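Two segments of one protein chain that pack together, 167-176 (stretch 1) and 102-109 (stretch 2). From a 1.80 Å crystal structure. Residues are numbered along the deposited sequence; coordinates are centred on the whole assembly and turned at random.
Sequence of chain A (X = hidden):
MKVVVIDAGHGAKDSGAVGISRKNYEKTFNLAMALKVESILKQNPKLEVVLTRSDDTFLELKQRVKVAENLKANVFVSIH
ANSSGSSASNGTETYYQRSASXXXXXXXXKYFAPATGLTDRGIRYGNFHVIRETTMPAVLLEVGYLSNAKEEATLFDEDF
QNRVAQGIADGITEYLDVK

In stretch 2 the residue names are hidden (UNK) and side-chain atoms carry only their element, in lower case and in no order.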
# COMPACT_ATOMS: atom_id res chain seq x y z
N GLY A 167 -9.99 -0.63 4.85
CA GLY A 167 -9.42 0.51 5.55
C GLY A 167 -8.65 1.40 4.58
O GLY A 167 -8.76 2.63 4.63
N ILE A 168 -7.87 0.78 3.71
CA ILE A 168 -7.10 1.53 2.72
C ILE A 168 -8.05 2.25 1.77
O ILE A 168 -7.85 3.42 1.43
CB ILE A 168 -6.16 0.58 1.93
CG1 ILE A 168 -5.11 0.00 2.89
CG2 ILE A 168 -5.49 1.32 0.79
CD1 ILE A 168 -4.17 -1.02 2.25
N ALA A 169 -9.11 1.55 1.37
CA ALA A 169 -10.10 2.14 0.48
C ALA A 169 -10.73 3.36 1.15
O ALA A 169 -10.91 4.39 0.52
CB ALA A 169 -11.17 1.10 0.12
N ASP A 170 -11.07 3.23 2.43
CA ASP A 170 -11.67 4.34 3.16
C ASP A 170 -10.72 5.54 3.21
O ASP A 170 -11.14 6.68 3.03
CB ASP A 170 -12.03 3.92 4.59
CG ASP A 170 -13.23 2.98 4.64
OD1 ASP A 170 -13.50 2.42 5.72
OD2 ASP A 170 -13.90 2.81 3.60
N GLY A 171 -9.44 5.28 3.44
CA GLY A 171 -8.47 6.36 3.48
C GLY A 171 -8.50 7.17 2.20
O GLY A 171 -8.45 8.40 2.22
N ILE A 172 -8.60 6.47 1.07
CA ILE A 172 -8.64 7.13 -0.23
C ILE A 172 -9.97 7.84 -0.45
O ILE A 172 -10.00 9.00 -0.88
CB ILE A 172 -8.44 6.09 -1.36
CG1 ILE A 172 -7.01 5.55 -1.29
CG2 ILE A 172 -8.73 6.72 -2.72
CD1 ILE A 172 -6.79 4.26 -2.07
N THR A 173 -11.05 7.15 -0.15
CA THR A 173 -12.39 7.70 -0.31
C THR A 173 -12.59 8.94 0.56
O THR A 173 -13.12 9.95 0.09
CB THR A 173 -13.45 6.66 0.06
OG1 THR A 173 -13.28 5.51 -0.77
CG2 THR A 173 -14.85 7.23 -0.13
N GLU A 174 -12.16 8.86 1.81
CA GLU A 174 -12.31 9.98 2.73
C GLU A 174 -11.46 11.16 2.29
O GLU A 174 -11.94 12.29 2.28
CB GLU A 174 -11.91 9.57 4.15
CG GLU A 174 -12.84 8.57 4.81
CD GLU A 174 -14.16 9.18 5.26
OE1 GLU A 174 -14.29 10.42 5.23
OE2 GLU A 174 -15.05 8.41 5.68
N TYR A 175 -10.21 10.91 1.93
CA TYR A 175 -9.32 11.99 1.50
C TYR A 175 -9.82 12.69 0.25
O TYR A 175 -9.79 13.92 0.16
CB TYR A 175 -7.91 11.48 1.24
CG TYR A 175 -6.95 12.60 0.87
CD1 TYR A 175 -6.55 13.53 1.83
CD2 TYR A 175 -6.50 12.76 -0.44
CE1 TYR A 175 -5.72 14.60 1.48
CE2 TYR A 175 -5.67 13.82 -0.79
CZ TYR A 175 -5.28 14.74 0.18
OH TYR A 175 -4.46 15.79 -0.16
N LEU A 176 -10.28 11.90 -0.72
CA LEU A 176 -10.78 12.46 -1.98
C LEU A 176 -12.20 12.97 -1.86
O LEU A 176 -12.75 13.53 -2.81
CB LEU A 176 -10.67 11.41 -3.09
CG LEU A 176 -9.23 11.09 -3.49
CD1 LEU A 176 -9.23 10.02 -4.58
CD2 LEU A 176 -8.54 12.36 -3.98
N UNK A 102 1.48 14.82 3.22
CA UNK A 102 1.20 14.61 4.63
C UNK A 102 -0.29 14.54 5.00
O UNK A 102 -0.68 13.69 5.80
n UNK A 102 4.81 16.96 8.60
c UNK A 102 3.38 15.79 5.23
c UNK A 102 4.07 16.71 6.23
c UNK A 102 4.08 16.10 7.62
c UNK A 102 1.88 15.69 5.48
N UNK A 103 -1.10 15.42 4.42
CA UNK A 103 -2.53 15.42 4.72
C UNK A 103 -3.13 14.07 4.37
O UNK A 103 -3.89 13.49 5.14
c UNK A 103 -3.24 16.52 3.94
N UNK A 104 -2.76 13.57 3.20
CA UNK A 104 -3.25 12.28 2.74
C UNK A 104 -2.73 11.17 3.66
O UNK A 104 -3.48 10.27 4.03
c UNK A 104 -4.01 8.28 -0.43
c UNK A 104 -2.81 12.05 1.29
c UNK A 104 -4.84 8.92 0.48
c UNK A 104 -2.40 10.07 -0.19
c UNK A 104 -3.23 10.72 0.72
c UNK A 104 -4.45 10.14 1.05
c UNK A 104 -2.78 8.86 -0.77
N UNK A 105 -1.46 11.24 4.04
CA UNK A 105 -0.92 10.22 4.94
C UNK A 105 -1.71 10.20 6.25
O UNK A 105 -2.02 9.14 6.78
c UNK A 105 0.56 10.49 5.22
N UNK A 106 -2.03 11.38 6.76
CA UNK A 106 -2.79 11.48 8.01
C UNK A 106 -4.17 10.83 7.86
O UNK A 106 -4.58 10.04 8.71
o UNK A 106 -0.89 12.96 9.64
c UNK A 106 -2.96 12.94 8.43
n UNK A 106 -1.41 14.81 8.48
c UNK A 106 -1.66 13.57 8.90
N UNK A 107 -4.89 11.18 6.80
CA UNK A 107 -6.21 10.60 6.59
C UNK A 107 -6.09 9.10 6.36
O UNK A 107 -6.80 8.31 6.98
c UNK A 107 -6.94 11.27 5.39
c UNK A 107 -8.28 10.58 5.13
c UNK A 107 -7.16 12.75 5.69
N UNK A 108 -5.18 8.70 5.48
CA UNK A 108 -4.99 7.28 5.20
C UNK A 108 -4.71 6.49 6.48
O UNK A 108 -5.37 5.49 6.75
c UNK A 108 -4.73 5.03 1.63
c UNK A 108 -3.46 5.62 3.99
s UNK A 108 -4.83 4.63 3.36
c UNK A 108 -3.83 7.08 4.21
N UNK A 109 -3.75 6.95 7.27
CA UNK A 109 -3.40 6.26 8.50
C UNK A 109 -4.59 6.13 9.45
O UNK A 109 -4.74 5.13 10.13
n UNK A 109 -0.60 5.10 11.90
c UNK A 109 -2.26 6.98 9.21
n UNK A 109 -0.74 5.05 9.76
c UNK A 109 -0.21 4.46 10.82
c UNK A 109 -1.41 6.15 11.52
c UNK A 109 -1.50 6.11 10.17
O HOH W 1 -2.06 15.20 0.98

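Position 102 has five side-chain atoms, four carbons in an unbranched row ending in nitrogen. They lie beyond reach of stretch 1. A four-carbon chain with a terminal nitrogen is lysine, Lys102.

Position 103 has one side-chain carbon. It points toward stretch 1 and lies 4.0 Å from Tyr175 CE1, measured from the CB of 103. A lone CB means alanine, Ala103.

Position 104 has seven carbons, one followed by a ring of six. The ring lies against Tyr175 and Ile172. No oxygen extends it, so this is phenylalanine rather than tyrosine: Phe104. Its CD1 is 3.5 Å from Tyr175 CG and sits over one face of the tyrosine ring. The two rings meet obliquely, with planes at 38° and centroids 4.9 Å apart. Phe104 CB also lies over that ring, 3.8 Å from its centroid, in a CH-pi contact. At the edge of the phenylalanine ring, CZ of Phe104 is 4.1 Å from Ile172 CG1.

Position 105 again has one carbon. It points away from stretch 1 and touches nothing there. This is alanine, Ala105.

Position 106 has two carbons, the second carrying one oxygen and one nitrogen. They make no contact with stretch 1. The short amide identifies asparagine, Asn106.

Position 107 has three carbons, one bearing the other two. Its CB points toward stretch 1, and the branch carbons reach Gly171, Glu174 and Tyr175. Branching at CB with no further atoms gives valine, Val107. CG1 of Val107 is 3.6 Å from Gly171 O and 3.9 Å from Glu174 CB. CG2 of Val107 is 4.0 Å from Tyr175 CD1, at the edge of that ring.

Position 108 has two carbons, a sulfur and a last carbon, unbranched. The last carbon reaches Ile168 and Ile172. This is methionine, Met108. Its CE is 3.7 Å from Ile172 CG1 and 3.5 Å from Ile168 O.

Position 109 has one carbon and a five-membered ring of three carbons and two nitrogens. It points away from stretch 1 and touches nothing there. That is histidine, His109. Both ring nitrogens are hydrogen-bonded elsewhere in the structure.

The two helices cross at 134°, with axes 8.1 Å apart at closest approach. Gly171 permits this closeness: its CA is 4.0 Å from Met108 CA, and a CB there would lie 2.6 Å from Met108 SD, a clash. From this point the contact extends to Tyr175, which packs against Ala103, Phe104 and Val107. No direct hydrogen bond joins the stretches. One water bridges them, accepting from Phe104 N at 2.8 Å and lying 2.7 Å from Tyr175 OH. The rest is van der Waals packing, mostly between apolar side chains; carbons of Met108 and Val107 also touch the carbonyl oxygens of Ile168 and Gly171.

Stretch 2, residues 102-109: KAFANVMH
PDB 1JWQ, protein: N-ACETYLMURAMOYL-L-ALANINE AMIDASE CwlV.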